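Local atomic coordinates of xylulose kinase (Escherichia coli, PDB entry 2ITM), a protein that phosphorylates D-xylulose to D-xylulose 5-phosphate at the expense of ATP, and works less efficiently on 1-deoxy-D-xylulose. Residues W40-P45 with V89-A93; P45-W49 with Y155-M160; H78-L82 with G126-L132; L108-V112 with V187-C192; I146-L150 with D197-A201. Residue numbers count along the deposited sequence, not the author numbering.

The five contacts illustrate how the N-terminal FGGY region of a sugar kinase is assembled, around and behind a substrate-binding histidine, from short pieces distant in sequence. Contact 3 reaches the substrate itself, through His-78. Contacts 1 and 2 share Pro-45, where a short strand passes into a helix; Gln-43 of contact 1 and Trp-48 of contact 2 have side chains about 10 and 11 Å from the bound xylulose. Thr-81 of contact 3 packs on Pro-45, Trp-48 and Tyr-155. Contact 5 joins contact 3 through the pairing of strands 81-83 and 148-150, with Thr-81 O 2.8 Å from Leu-150 N. Contact 4 lies outermost, its centre 14 Å from that of contact 3, which it touches through Ala-129.

Contact 1: residues W40-P45 with V89-A93; sequences WSEQDP and VLRPA
Ala-93, Glu-42 and Pro-45 bury the most surface where residues 40-45 meet 89-93. Gln-43 and Ala-93 form an antiparallel hydrogen-bonded pair, CA atoms 5.2 Å apart: Gln-43 N donates to Ala-93 O (3.2 Å) and Ala-93 N to Gln-43 O (2.8 Å). Glu-42 is extended (phi/psi -137/154), and its CA makes a CA-H...O contact of 3.1 Å with Ala-93 O. Its m, t side chain reaches Arg-91, giving a salt bridge from Glu-42 OE2 to Arg-91 NH1 (3.1 Å). Both charges have second partners, Arg-100 for Glu-42 and Glu-139 for Arg-91, so the bridge belongs to a charged network. Pro-45, entering the helix that Asp-44 N-caps, sets its ring against aliphatic neighbours: CG lies 4.0 Å from Val-89 CG1 and 4.4 Å from Ala-93 CB. Pro-92 CB approaches Glu-42 OE1 at 3.7 Å. The whole is a minimal two-stranded antiparallel sheet, 42-43 with 93-94, leading directly into helix 45-62.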
# COMPACT_ATOMS: atom_id res chain seq x y z
N TRP A 40 -3.32 -8.96 26.80
CA TRP A 40 -4.12 -9.72 27.74
C TRP A 40 -5.48 -9.96 27.13
O TRP A 40 -6.09 -9.06 26.56
CB TRP A 40 -4.25 -9.09 29.11
CG TRP A 40 -3.00 -9.08 29.90
CD1 TRP A 40 -1.74 -8.96 29.43
CD2 TRP A 40 -2.89 -9.19 31.32
NE1 TRP A 40 -0.84 -8.98 30.47
CE2 TRP A 40 -1.53 -9.13 31.64
CE3 TRP A 40 -3.81 -9.34 32.35
CZ2 TRP A 40 -1.07 -9.20 32.94
CZ3 TRP A 40 -3.36 -9.42 33.63
CH2 TRP A 40 -2.00 -9.34 33.92
N SER A 41 -5.94 -11.19 27.27
CA SER A 41 -7.25 -11.59 26.81
C SER A 41 -7.85 -12.54 27.83
O SER A 41 -7.37 -13.64 28.01
CB SER A 41 -7.15 -12.26 25.44
OG SER A 41 -8.41 -12.35 24.82
N GLU A 42 -8.89 -12.06 28.52
CA GLU A 42 -9.40 -12.78 29.66
C GLU A 42 -10.93 -12.82 29.65
O GLU A 42 -11.58 -11.95 29.10
CB GLU A 42 -8.93 -12.11 30.95
CG GLU A 42 -7.44 -12.28 31.23
CD GLU A 42 -7.03 -11.59 32.51
OE1 GLU A 42 -7.79 -10.71 32.97
OE2 GLU A 42 -5.99 -11.94 33.02
N GLN A 43 -11.47 -13.84 30.29
CA GLN A 43 -12.89 -13.89 30.59
C GLN A 43 -13.14 -14.41 31.99
O GLN A 43 -12.35 -15.17 32.54
CB GLN A 43 -13.64 -14.73 29.56
CG GLN A 43 -13.87 -14.03 28.24
CD GLN A 43 -14.35 -14.95 27.15
OE1 GLN A 43 -14.96 -14.51 26.20
NE2 GLN A 43 -14.06 -16.23 27.28
N ASP A 44 -14.25 -14.00 32.56
CA ASP A 44 -14.69 -14.49 33.87
C ASP A 44 -15.52 -15.76 33.70
O ASP A 44 -16.56 -15.76 33.08
CB ASP A 44 -15.47 -13.39 34.59
CG ASP A 44 -16.30 -13.91 35.75
OD1 ASP A 44 -17.20 -13.17 36.18
OD2 ASP A 44 -16.14 -15.00 36.29
N PRO A 45 -15.03 -16.85 34.27
CA PRO A 45 -15.61 -18.16 34.00
C PRO A 45 -17.07 -18.18 34.43
O PRO A 45 -17.86 -18.94 33.90
CB PRO A 45 -14.76 -19.11 34.85
CG PRO A 45 -13.49 -18.43 35.01
CD PRO A 45 -13.79 -16.96 35.06
N VAL A 89 -12.74 -19.85 41.85
CA VAL A 89 -12.00 -19.28 40.74
C VAL A 89 -10.97 -18.25 41.20
O VAL A 89 -11.33 -17.21 41.72
CB VAL A 89 -12.94 -18.70 39.66
CG1 VAL A 89 -12.19 -17.82 38.73
CG2 VAL A 89 -13.60 -19.82 38.89
N LEU A 90 -9.72 -18.60 40.97
CA LEU A 90 -8.59 -17.92 41.56
C LEU A 90 -8.29 -16.61 40.83
O LEU A 90 -7.98 -15.61 41.45
CB LEU A 90 -7.37 -18.82 41.50
CG LEU A 90 -6.74 -19.34 42.79
CD1 LEU A 90 -7.48 -18.90 44.02
CD2 LEU A 90 -6.51 -20.83 42.77
N ARG A 91 -8.36 -16.65 39.51
CA ARG A 91 -8.22 -15.48 38.67
C ARG A 91 -9.02 -15.62 37.40
O ARG A 91 -9.55 -16.67 37.13
CB ARG A 91 -6.75 -15.24 38.33
CG ARG A 91 -6.20 -16.15 37.24
CD ARG A 91 -4.69 -16.07 37.05
NE ARG A 91 -4.19 -14.71 36.80
CZ ARG A 91 -4.72 -13.84 35.96
NH1 ARG A 91 -5.78 -14.15 35.25
NH2 ARG A 91 -4.19 -12.64 35.83
N PRO A 92 -9.13 -14.56 36.62
CA PRO A 92 -9.84 -14.65 35.35
C PRO A 92 -9.14 -15.61 34.39
O PRO A 92 -7.93 -15.76 34.44
CB PRO A 92 -9.80 -13.20 34.81
CG PRO A 92 -9.67 -12.37 36.00
CD PRO A 92 -8.80 -13.16 36.93
N ALA A 93 -9.92 -16.26 33.54
CA ALA A 93 -9.37 -17.18 32.56
C ALA A 93 -8.48 -16.48 31.55
O ALA A 93 -8.85 -15.49 30.96
CB ALA A 93 -10.47 -17.96 31.88

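Contact 2: residues P45-W49 with Y155-M160; sequences PEQWW and YLRLRM
Residues 45-49 and 155-160 are helical segments whose interface is filled by large side chains. Their short axes approach to 10.1 Å and cross at -59°; the nearest CA pairs are Trp-49 with Leu-156 (6.6 Å) and Pro-45 with Tyr-155 (7.6 Å). Trp-49, in the t rotamer with chi2 -103°, turns one indole face to Arg-159. That arginine folds back with chi1 and chi2 both m, bringing its CZ 3.9 Å from the centroid of the Trp-49 five-membered ring, 18° off the normal, a cation-pi interaction. Glu-46 (t, p) curls round so that OE1 meets Arg-159 NH2 at 2.6 Å in a salt bridge, while Arg-159 NE makes a weak hydrogen bond of 3.3 Å to Tyr-155 OH. Tyr-155, chi1 t, offers a ring face to Pro-45 CB, a CH-pi contact 3.9 Å from the centroid; its CD2 meets the edge of Trp-48 (chi1 m, chi2 -24°) at CE3 (3.8 Å). At the Trp-49 ring edge, CE3 touches Leu-156 CD1 (4.0 Å) and CZ3 touches Met-160 CG (3.8 Å). Chemically, one guanidinium thus joins a carboxylate, an indole face and a phenol, while aromatic and aliphatic groups fill the remaining interface.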
# COMPACT_ATOMS: atom_id res chain seq x y z
N PRO A 45 -15.03 -16.85 34.27
CA PRO A 45 -15.61 -18.16 34.00
C PRO A 45 -17.07 -18.18 34.43
O PRO A 45 -17.86 -18.94 33.90
CB PRO A 45 -14.76 -19.11 34.85
CG PRO A 45 -13.49 -18.43 35.01
CD PRO A 45 -13.79 -16.96 35.06
N GLU A 46 -17.43 -17.31 35.36
CA GLU A 46 -18.81 -17.15 35.72
C GLU A 46 -19.69 -16.66 34.57
O GLU A 46 -20.83 -17.07 34.44
CB GLU A 46 -18.97 -16.27 36.96
CG GLU A 46 -20.39 -16.15 37.46
CD GLU A 46 -20.94 -17.43 38.03
OE1 GLU A 46 -20.17 -18.19 38.64
OE2 GLU A 46 -22.14 -17.68 37.87
N GLN A 47 -19.15 -15.79 33.74
CA GLN A 47 -19.85 -15.36 32.54
C GLN A 47 -20.11 -16.50 31.56
O GLN A 47 -21.11 -16.47 30.85
CB GLN A 47 -19.12 -14.21 31.85
CG GLN A 47 -19.95 -13.51 30.77
CD GLN A 47 -19.11 -12.68 29.76
OE1 GLN A 47 -17.89 -12.80 29.73
NE2 GLN A 47 -19.78 -11.86 28.95
N TRP A 48 -19.23 -17.49 31.51
CA TRP A 48 -19.47 -18.69 30.72
C TRP A 48 -20.73 -19.40 31.20
O TRP A 48 -21.56 -19.82 30.42
CB TRP A 48 -18.30 -19.66 30.79
CG TRP A 48 -17.02 -19.14 30.25
CD1 TRP A 48 -16.85 -18.15 29.35
CD2 TRP A 48 -15.70 -19.61 30.59
NE1 TRP A 48 -15.51 -17.95 29.08
CE2 TRP A 48 -14.78 -18.85 29.85
CE3 TRP A 48 -15.20 -20.60 31.45
CZ2 TRP A 48 -13.41 -19.02 29.94
CZ3 TRP A 48 -13.86 -20.77 31.54
CH2 TRP A 48 -12.97 -20.00 30.80
N TRP A 49 -20.87 -19.51 32.51
CA TRP A 49 -21.98 -20.26 33.05
C TRP A 49 -23.27 -19.51 32.83
O TRP A 49 -24.22 -20.06 32.32
CB TRP A 49 -21.79 -20.57 34.52
CG TRP A 49 -23.05 -21.05 35.13
CD1 TRP A 49 -23.89 -20.35 35.93
CD2 TRP A 49 -23.65 -22.34 34.97
NE1 TRP A 49 -24.96 -21.13 36.30
CE2 TRP A 49 -24.83 -22.35 35.71
CE3 TRP A 49 -23.29 -23.49 34.27
CZ2 TRP A 49 -25.65 -23.45 35.77
CZ3 TRP A 49 -24.09 -24.56 34.34
CH2 TRP A 49 -25.25 -24.55 35.09
N TYR A 155 -14.50 -26.44 32.62
CA TYR A 155 -15.03 -25.72 33.76
C TYR A 155 -16.55 -25.76 33.71
O TYR A 155 -17.20 -26.00 34.71
CB TYR A 155 -14.56 -24.27 33.82
CG TYR A 155 -15.32 -23.45 34.84
CD1 TYR A 155 -14.99 -23.53 36.18
CD2 TYR A 155 -16.37 -22.64 34.47
CE1 TYR A 155 -15.68 -22.79 37.11
CE2 TYR A 155 -17.06 -21.91 35.39
CZ TYR A 155 -16.72 -21.99 36.71
OH TYR A 155 -17.42 -21.27 37.63
N LEU A 156 -17.07 -25.57 32.51
CA LEU A 156 -18.48 -25.76 32.23
C LEU A 156 -19.01 -27.12 32.66
O LEU A 156 -20.04 -27.20 33.31
CB LEU A 156 -18.75 -25.51 30.75
CG LEU A 156 -20.09 -24.93 30.39
CD1 LEU A 156 -20.50 -23.84 31.36
CD2 LEU A 156 -20.04 -24.39 28.99
N ARG A 157 -18.31 -28.18 32.29
CA ARG A 157 -18.65 -29.51 32.73
C ARG A 157 -18.78 -29.62 34.25
O ARG A 157 -19.76 -30.12 34.75
CB ARG A 157 -17.67 -30.55 32.19
CG ARG A 157 -17.94 -31.96 32.65
CD ARG A 157 -16.74 -32.89 32.58
NE ARG A 157 -15.91 -32.58 31.43
CZ ARG A 157 -16.26 -32.80 30.18
NH1 ARG A 157 -17.41 -33.37 29.91
NH2 ARG A 157 -15.44 -32.47 29.21
N LEU A 158 -17.77 -29.16 34.97
CA LEU A 158 -17.77 -29.17 36.42
C LEU A 158 -18.98 -28.47 37.02
O LEU A 158 -19.64 -28.98 37.90
CB LEU A 158 -16.48 -28.57 36.96
CG LEU A 158 -16.41 -28.32 38.46
CD1 LEU A 158 -16.15 -29.60 39.18
CD2 LEU A 158 -15.38 -27.28 38.81
N ARG A 159 -19.31 -27.30 36.49
CA ARG A 159 -20.53 -26.60 36.86
C ARG A 159 -21.82 -27.36 36.56
O ARG A 159 -22.79 -27.24 37.28
CB ARG A 159 -20.55 -25.20 36.26
CG ARG A 159 -19.71 -24.18 37.00
CD ARG A 159 -20.19 -23.87 38.40
NE ARG A 159 -20.33 -22.43 38.65
CZ ARG A 159 -21.45 -21.76 38.50
NH1 ARG A 159 -22.55 -22.38 38.12
NH2 ARG A 159 -21.48 -20.47 38.73
N MET A 160 -21.80 -28.15 35.49
CA MET A 160 -22.94 -28.93 35.09
C MET A 160 -23.05 -30.30 35.77
O MET A 160 -24.14 -30.82 35.94
CB MET A 160 -22.96 -29.11 33.58
CG MET A 160 -23.36 -27.90 32.79
SD MET A 160 -23.60 -28.29 31.05
CE MET A 160 -22.00 -28.87 30.63

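Contact 3: residues H78-L82 with G126-L132; sequences HGATL and GFTAPKL. With XUL (D-xylulose), chain C.
This contact forms part of the xylulose pocket: His-78, an experimentally established substrate-binding residue, is held against residues 126-132 while its NE2 lies 3.1 Å from O1 of the sugar in a hydrogen bond. The other ring nitrogen, ND1, is hydrogen-bonded to the carbonyl O of Gly-173. His-78 adopts a positive phi (71/-1) and an m rotamer, with its CA 5.2 Å from that of Phe-127. Phe-127 CD2 lies over the imidazole face, 3.5 Å from His-78 CE1, and the two rings meet obliquely, centroids 4.7 Å apart and planes at 35°. The backbone carbonyl of His-78 is bound as well. Lys-131, m then extended through chi4, donates from NZ to His-78 O (2.5 Å) and to Gly-126 O (2.8 Å), and also to the carbonyl of Ile-94; Thr-128 OG1 donates to His-78 O at 3.3 Å. Further along, where the chain enters strand 81-83, the contact becomes apolar: Ala-80 CB sits 3.8 Å from Thr-128 CG2, and Leu-82 CD1 meets Leu-132 CD2 at 3.9 Å. A buried lysine in the first turn of helix 128-138 thus joins the carbonyls of His-78, Gly-126 and Ile-94 beside the sugar site of this FGGY kinase.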
# COMPACT_ATOMS: atom_id res chain seq x y z
N HIS A 78 -7.43 -24.24 25.00
CA HIS A 78 -6.23 -23.67 25.59
C HIS A 78 -6.40 -22.63 26.71
O HIS A 78 -5.42 -22.11 27.21
CB HIS A 78 -5.45 -22.87 24.56
CG HIS A 78 -5.14 -23.63 23.32
ND1 HIS A 78 -4.46 -24.82 23.32
CD2 HIS A 78 -5.41 -23.36 22.02
CE1 HIS A 78 -4.32 -25.25 22.09
NE2 HIS A 78 -4.89 -24.38 21.28
N GLY A 79 -7.63 -22.31 27.07
CA GLY A 79 -7.92 -21.35 28.11
C GLY A 79 -7.54 -21.93 29.46
O GLY A 79 -7.88 -23.05 29.78
N ALA A 80 -6.83 -21.14 30.25
CA ALA A 80 -6.42 -21.56 31.58
C ALA A 80 -7.38 -21.10 32.69
O ALA A 80 -7.42 -19.94 33.05
CB ALA A 80 -5.02 -21.12 31.87
N THR A 81 -8.14 -22.05 33.21
CA THR A 81 -8.98 -21.81 34.37
C THR A 81 -8.37 -22.36 35.65
O THR A 81 -8.21 -23.56 35.81
CB THR A 81 -10.39 -22.41 34.15
OG1 THR A 81 -10.90 -22.02 32.88
CG2 THR A 81 -11.37 -21.84 35.14
N LEU A 82 -8.03 -21.46 36.57
CA LEU A 82 -7.36 -21.82 37.81
C LEU A 82 -8.31 -21.87 39.00
O LEU A 82 -8.89 -20.87 39.40
CB LEU A 82 -6.24 -20.84 38.13
CG LEU A 82 -5.06 -20.61 37.19
CD1 LEU A 82 -3.80 -20.62 37.97
CD2 LEU A 82 -5.00 -21.58 36.05
N GLY A 126 -0.43 -18.90 23.50
CA GLY A 126 -1.83 -19.24 23.59
C GLY A 126 -2.09 -20.56 24.29
O GLY A 126 -3.18 -20.80 24.77
N PHE A 127 -1.07 -21.41 24.36
CA PHE A 127 -1.19 -22.71 24.99
C PHE A 127 -1.15 -22.61 26.50
O PHE A 127 -0.64 -21.65 27.06
CB PHE A 127 -0.10 -23.65 24.49
CG PHE A 127 -0.17 -23.94 23.02
CD1 PHE A 127 0.88 -24.58 22.39
CD2 PHE A 127 -1.26 -23.57 22.28
CE1 PHE A 127 0.83 -24.84 21.05
CE2 PHE A 127 -1.31 -23.83 20.95
CZ PHE A 127 -0.27 -24.46 20.33
N THR A 128 -1.69 -23.61 27.17
CA THR A 128 -2.02 -23.52 28.58
C THR A 128 -0.77 -23.49 29.46
O THR A 128 -0.66 -22.69 30.38
CB THR A 128 -2.94 -24.68 28.97
OG1 THR A 128 -3.91 -24.90 27.95
CG2 THR A 128 -3.78 -24.31 30.16
N ALA A 129 0.18 -24.37 29.16
CA ALA A 129 1.34 -24.58 30.01
C ALA A 129 2.16 -23.34 30.34
O ALA A 129 2.41 -23.07 31.47
CB ALA A 129 2.19 -25.67 29.45
N PRO A 130 2.58 -22.58 29.33
CA PRO A 130 3.31 -21.36 29.57
C PRO A 130 2.52 -20.33 30.38
O PRO A 130 3.12 -19.56 31.11
CB PRO A 130 3.62 -20.82 28.18
CG PRO A 130 2.67 -21.46 27.31
CD PRO A 130 2.34 -22.77 27.89
N LYS A 131 1.22 -20.32 30.24
CA LYS A 131 0.35 -19.45 31.00
C LYS A 131 0.55 -19.67 32.48
O LYS A 131 0.56 -18.73 33.26
CB LYS A 131 -1.10 -19.66 30.65
CG LYS A 131 -1.53 -19.04 29.34
CD LYS A 131 -2.94 -19.42 28.97
CE LYS A 131 -3.18 -19.25 27.50
NZ LYS A 131 -4.49 -19.79 27.08
N LEU A 132 0.73 -20.92 32.87
CA LEU A 132 0.91 -21.25 34.26
C LEU A 132 2.27 -20.92 34.85
O LEU A 132 2.36 -20.54 36.00
CB LEU A 132 0.51 -22.68 34.54
CG LEU A 132 -0.98 -22.61 34.93
CD1 LEU A 132 -1.84 -23.17 33.87
CD2 LEU A 132 -1.29 -23.11 36.30
C1 XUL C . -5.54 -23.16 18.25
C2 XUL C . -6.85 -22.89 17.54
C3 XUL C . -8.12 -23.08 18.29
C4 XUL C . -8.72 -21.71 18.44
C5 XUL C . -9.78 -21.63 19.51
O1 XUL C . -5.21 -24.53 18.20
O2 XUL C . -6.87 -21.96 16.48
O3 XUL C . -7.75 -23.51 19.57
O4 XUL C . -7.63 -20.89 18.78
O5 XUL C . -9.89 -22.88 20.13

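Contact 4: residues L108-V112 with V187-C192; sequences LEARV and VMLQAC
This is plain helix-end packing at the periphery of the N-terminal FGGY region, away from the substrate site: the C-terminal turn of helix 102-111 rests against the short helix 186-190 and the residues that follow it. Both pieces also lean on helix 128-138, Leu-108 and Cys-192 each touching Ala-129 there. The closest CA pair is Arg-111 with Ala-191, 7.0 Å apart. Val-112 is the first residue to leave helical geometry (phi/psi -115/83), although its N still bonds to Leu-108 O at 2.9 Å; its CA-to-CB bond points at the partner. In the t rotamer it fits among three residues: CG1 is 3.6 Å from Val-187 CG1 and 3.8 Å from Met-188 SD, and CG2 is 3.5 Å from Ala-191 CB. Leu-108, one helical turn earlier, adds a second apolar group, with CD1 4.1 Å from Met-188 CE and 4.2 Å from Cys-192 SG, and CD2 4.0 Å from Ala-191 CB. Met-188, m at all three chi angles, bends its thioether toward both Leu-108 and Val-112. Ala-191 CB is thus touched by both Leu-108 CD2 and Val-112 CG2. At the exposed margin, Arg-111 NH1 makes a weak hydrogen bond of 2.8 Å to Ala-191 O.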
# COMPACT_ATOMS: atom_id res chain seq x y z
N LEU A 108 10.22 -22.66 28.80
CA LEU A 108 9.73 -24.00 28.85
C LEU A 108 10.41 -24.91 27.88
O LEU A 108 10.70 -26.00 28.19
CB LEU A 108 8.24 -24.01 28.67
CG LEU A 108 7.40 -24.77 29.65
CD1 LEU A 108 6.17 -25.35 29.03
CD2 LEU A 108 8.17 -25.80 30.37
N GLU A 109 10.66 -24.44 26.70
CA GLU A 109 11.31 -25.23 25.67
C GLU A 109 12.76 -25.47 25.98
O GLU A 109 13.32 -26.46 25.58
CB GLU A 109 11.09 -24.66 24.29
CG GLU A 109 9.80 -25.12 23.68
CD GLU A 109 9.49 -24.57 22.30
OE1 GLU A 109 8.56 -25.05 21.69
OE2 GLU A 109 10.17 -23.66 21.83
N ALA A 110 13.36 -24.56 26.72
CA ALA A 110 14.72 -24.70 27.14
C ALA A 110 14.76 -25.73 28.26
O ALA A 110 15.60 -26.58 28.29
CB ALA A 110 15.25 -23.42 27.61
N ARG A 111 13.82 -25.61 29.17
CA ARG A 111 13.71 -26.53 30.29
C ARG A 111 13.43 -27.94 29.82
O ARG A 111 14.01 -28.83 30.30
CB ARG A 111 12.56 -26.13 31.19
CG ARG A 111 12.88 -25.33 32.36
CD ARG A 111 11.64 -24.97 33.13
NE ARG A 111 11.72 -23.66 33.76
CZ ARG A 111 11.03 -23.30 34.80
NH1 ARG A 111 10.18 -24.13 35.34
NH2 ARG A 111 11.19 -22.11 35.31
N VAL A 112 12.53 -28.12 28.89
CA VAL A 112 12.21 -29.45 28.42
C VAL A 112 12.58 -29.65 26.98
O VAL A 112 11.78 -29.53 26.11
CB VAL A 112 10.77 -29.83 28.67
CG1 VAL A 112 10.57 -31.25 28.49
CG2 VAL A 112 10.38 -29.47 30.02
N VAL A 187 6.86 -35.27 32.80
CA VAL A 187 7.93 -34.35 32.46
C VAL A 187 7.42 -32.93 32.25
O VAL A 187 7.94 -31.99 32.78
CB VAL A 187 8.66 -34.79 31.17
CG1 VAL A 187 9.71 -33.83 30.80
CG2 VAL A 187 9.23 -36.17 31.37
N MET A 188 6.37 -32.80 31.45
CA MET A 188 5.85 -31.49 31.11
C MET A 188 5.24 -30.81 32.33
O MET A 188 5.34 -29.60 32.49
CB MET A 188 4.87 -31.60 29.95
CG MET A 188 5.51 -31.90 28.61
SD MET A 188 6.83 -30.79 28.13
CE MET A 188 5.93 -29.27 28.03
N LEU A 189 4.61 -31.60 33.21
CA LEU A 189 3.91 -31.10 34.39
C LEU A 189 4.87 -30.67 35.46
O LEU A 189 4.77 -29.58 35.99
CB LEU A 189 2.97 -32.16 34.96
CG LEU A 189 1.67 -32.44 34.21
CD1 LEU A 189 1.19 -33.86 34.38
CD2 LEU A 189 0.60 -31.45 34.59
N GLN A 190 5.82 -31.53 35.77
CA GLN A 190 6.90 -31.18 36.68
C GLN A 190 7.55 -29.85 36.32
O GLN A 190 7.76 -29.00 37.16
CB GLN A 190 7.94 -32.29 36.71
CG GLN A 190 7.95 -33.08 38.00
CD GLN A 190 7.79 -34.57 37.80
OE1 GLN A 190 8.30 -35.13 36.83
NE2 GLN A 190 7.10 -35.22 38.72
N ALA A 191 7.84 -29.69 35.04
CA ALA A 191 8.55 -28.51 34.53
C ALA A 191 7.78 -27.25 34.80
O ALA A 191 8.33 -26.16 34.78
CB ALA A 191 8.82 -28.66 33.07
N CYS A 192 6.48 -27.40 35.05
CA CYS A 192 5.65 -26.27 35.40
C CYS A 192 5.32 -26.30 36.89
O CYS A 192 4.53 -25.49 37.36
CB CYS A 192 4.36 -26.30 34.57
SG CYS A 192 4.59 -26.29 32.78

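Contact 5: residues I146-L150 with D197-A201; sequences IDKVL and DQMPA
A classic beta bulge distinguishes this contact: Asp-147 and Lys-148 both sit opposite Leu-83 of the adjoining strand. Residues 197-201, leaving a 3-10 turn at 197-198, lie alongside, with the CA atoms of Lys-148 and Gln-198 only 4.5 Å apart. Backbone and side chains share the bonding. Val-149 N donates to Gln-198 O (3.1 Å), and CA-H...O contacts run both ways, Gln-198 CA to Asp-147 O at 3.3 Å and Lys-148 CA to Gln-198 O at 3.5 Å. Gln-198 (chi1 m) sends NE2 to Ile-146 O at 3.2 Å, and its OE1 is taken by the backbone N of Ser-195. Lys-148 starts away from the partner, yet its chain, with chi2 p, bends back to place NZ 3.0 Å from Asp-197 O; Phe-164 also receives it in a cation-pi interaction. Apolar contacts follow further along: Val-149 CB lies 4.2 Å from Met-199 CE, and Leu-150 CD2 lies 4.0 Å from Pro-200 CB. Strand 148-150 is thus held between two neighbours, pairing antiparallel with strand 81-83 and bonded to the loop that leads into strand 201-203, while Ile-146 and Val-149 pack on Leu-132 of helix 128-138.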
# COMPACT_ATOMS: atom_id res chain seq x y z
N ILE A 146 -3.32 -23.06 43.71
CA ILE A 146 -3.88 -23.84 42.61
C ILE A 146 -4.11 -25.29 43.00
O ILE A 146 -3.20 -25.98 43.42
CB ILE A 146 -2.95 -23.80 41.40
CG1 ILE A 146 -2.83 -22.40 40.83
CG2 ILE A 146 -3.43 -24.75 40.33
CD1 ILE A 146 -1.83 -22.30 39.75
N ASP A 147 -5.35 -25.74 42.86
CA ASP A 147 -5.70 -27.13 43.07
C ASP A 147 -6.01 -27.80 41.76
O ASP A 147 -5.80 -28.98 41.59
CB ASP A 147 -6.86 -27.25 44.06
CG ASP A 147 -7.08 -28.68 44.53
OD1 ASP A 147 -8.09 -29.30 44.15
OD2 ASP A 147 -6.30 -29.28 45.26
N LYS A 148 -6.53 -27.01 40.83
CA LYS A 148 -7.04 -27.53 39.58
C LYS A 148 -6.88 -26.50 38.46
O LYS A 148 -7.11 -25.31 38.66
CB LYS A 148 -8.51 -27.92 39.72
CG LYS A 148 -8.83 -29.28 39.21
CD LYS A 148 -8.05 -30.32 39.94
CE LYS A 148 -8.97 -31.39 40.45
NZ LYS A 148 -8.21 -32.54 40.94
N VAL A 149 -6.48 -26.99 37.30
CA VAL A 149 -6.47 -26.23 36.07
C VAL A 149 -7.43 -26.85 35.04
O VAL A 149 -7.27 -27.99 34.64
CB VAL A 149 -5.06 -26.16 35.48
CG1 VAL A 149 -5.05 -25.48 34.14
CG2 VAL A 149 -4.13 -25.45 36.43
N LEU A 150 -8.44 -26.09 34.66
CA LEU A 150 -9.43 -26.58 33.72
C LEU A 150 -9.46 -25.74 32.45
O LEU A 150 -9.41 -24.52 32.50
CB LEU A 150 -10.82 -26.62 34.35
CG LEU A 150 -11.05 -27.51 35.56
CD1 LEU A 150 -12.48 -27.38 35.99
CD2 LEU A 150 -10.71 -28.94 35.25
N ASP A 197 -2.46 -34.57 39.91
CA ASP A 197 -3.50 -34.24 40.87
C ASP A 197 -4.14 -32.90 40.58
O ASP A 197 -5.25 -32.63 41.01
CB ASP A 197 -2.91 -34.22 42.29
CG ASP A 197 -2.05 -35.44 42.58
OD1 ASP A 197 -2.61 -36.47 42.99
OD2 ASP A 197 -0.81 -35.45 42.45
N GLN A 198 -3.43 -32.06 39.84
CA GLN A 198 -3.96 -30.76 39.46
C GLN A 198 -4.63 -30.76 38.08
O GLN A 198 -5.11 -29.74 37.65
CB GLN A 198 -2.90 -29.68 39.57
CG GLN A 198 -2.62 -29.23 40.97
CD GLN A 198 -1.21 -28.78 41.16
OE1 GLN A 198 -0.28 -29.48 40.78
NE2 GLN A 198 -1.04 -27.63 41.76
N MET A 199 -4.64 -31.91 37.43
CA MET A 199 -5.34 -32.08 36.16
C MET A 199 -6.66 -32.84 36.31
O MET A 199 -6.80 -33.67 37.19
CB MET A 199 -4.47 -32.85 35.17
CG MET A 199 -3.08 -32.31 34.96
SD MET A 199 -3.04 -30.85 33.93
CE MET A 199 -2.74 -29.64 35.17
N PRO A 200 -7.61 -32.57 35.41
CA PRO A 200 -8.79 -33.40 35.27
C PRO A 200 -8.45 -34.81 34.80
O PRO A 200 -7.40 -35.04 34.25
CB PRO A 200 -9.59 -32.67 34.19
CG PRO A 200 -8.58 -32.04 33.37
CD PRO A 200 -7.50 -31.61 34.31
N ALA A 201 -9.36 -35.73 35.04
CA ALA A 201 -9.36 -37.03 34.38
C ALA A 201 -9.56 -36.94 32.87
O ALA A 201 -10.29 -36.11 32.38
CB ALA A 201 -10.41 -37.92 35.01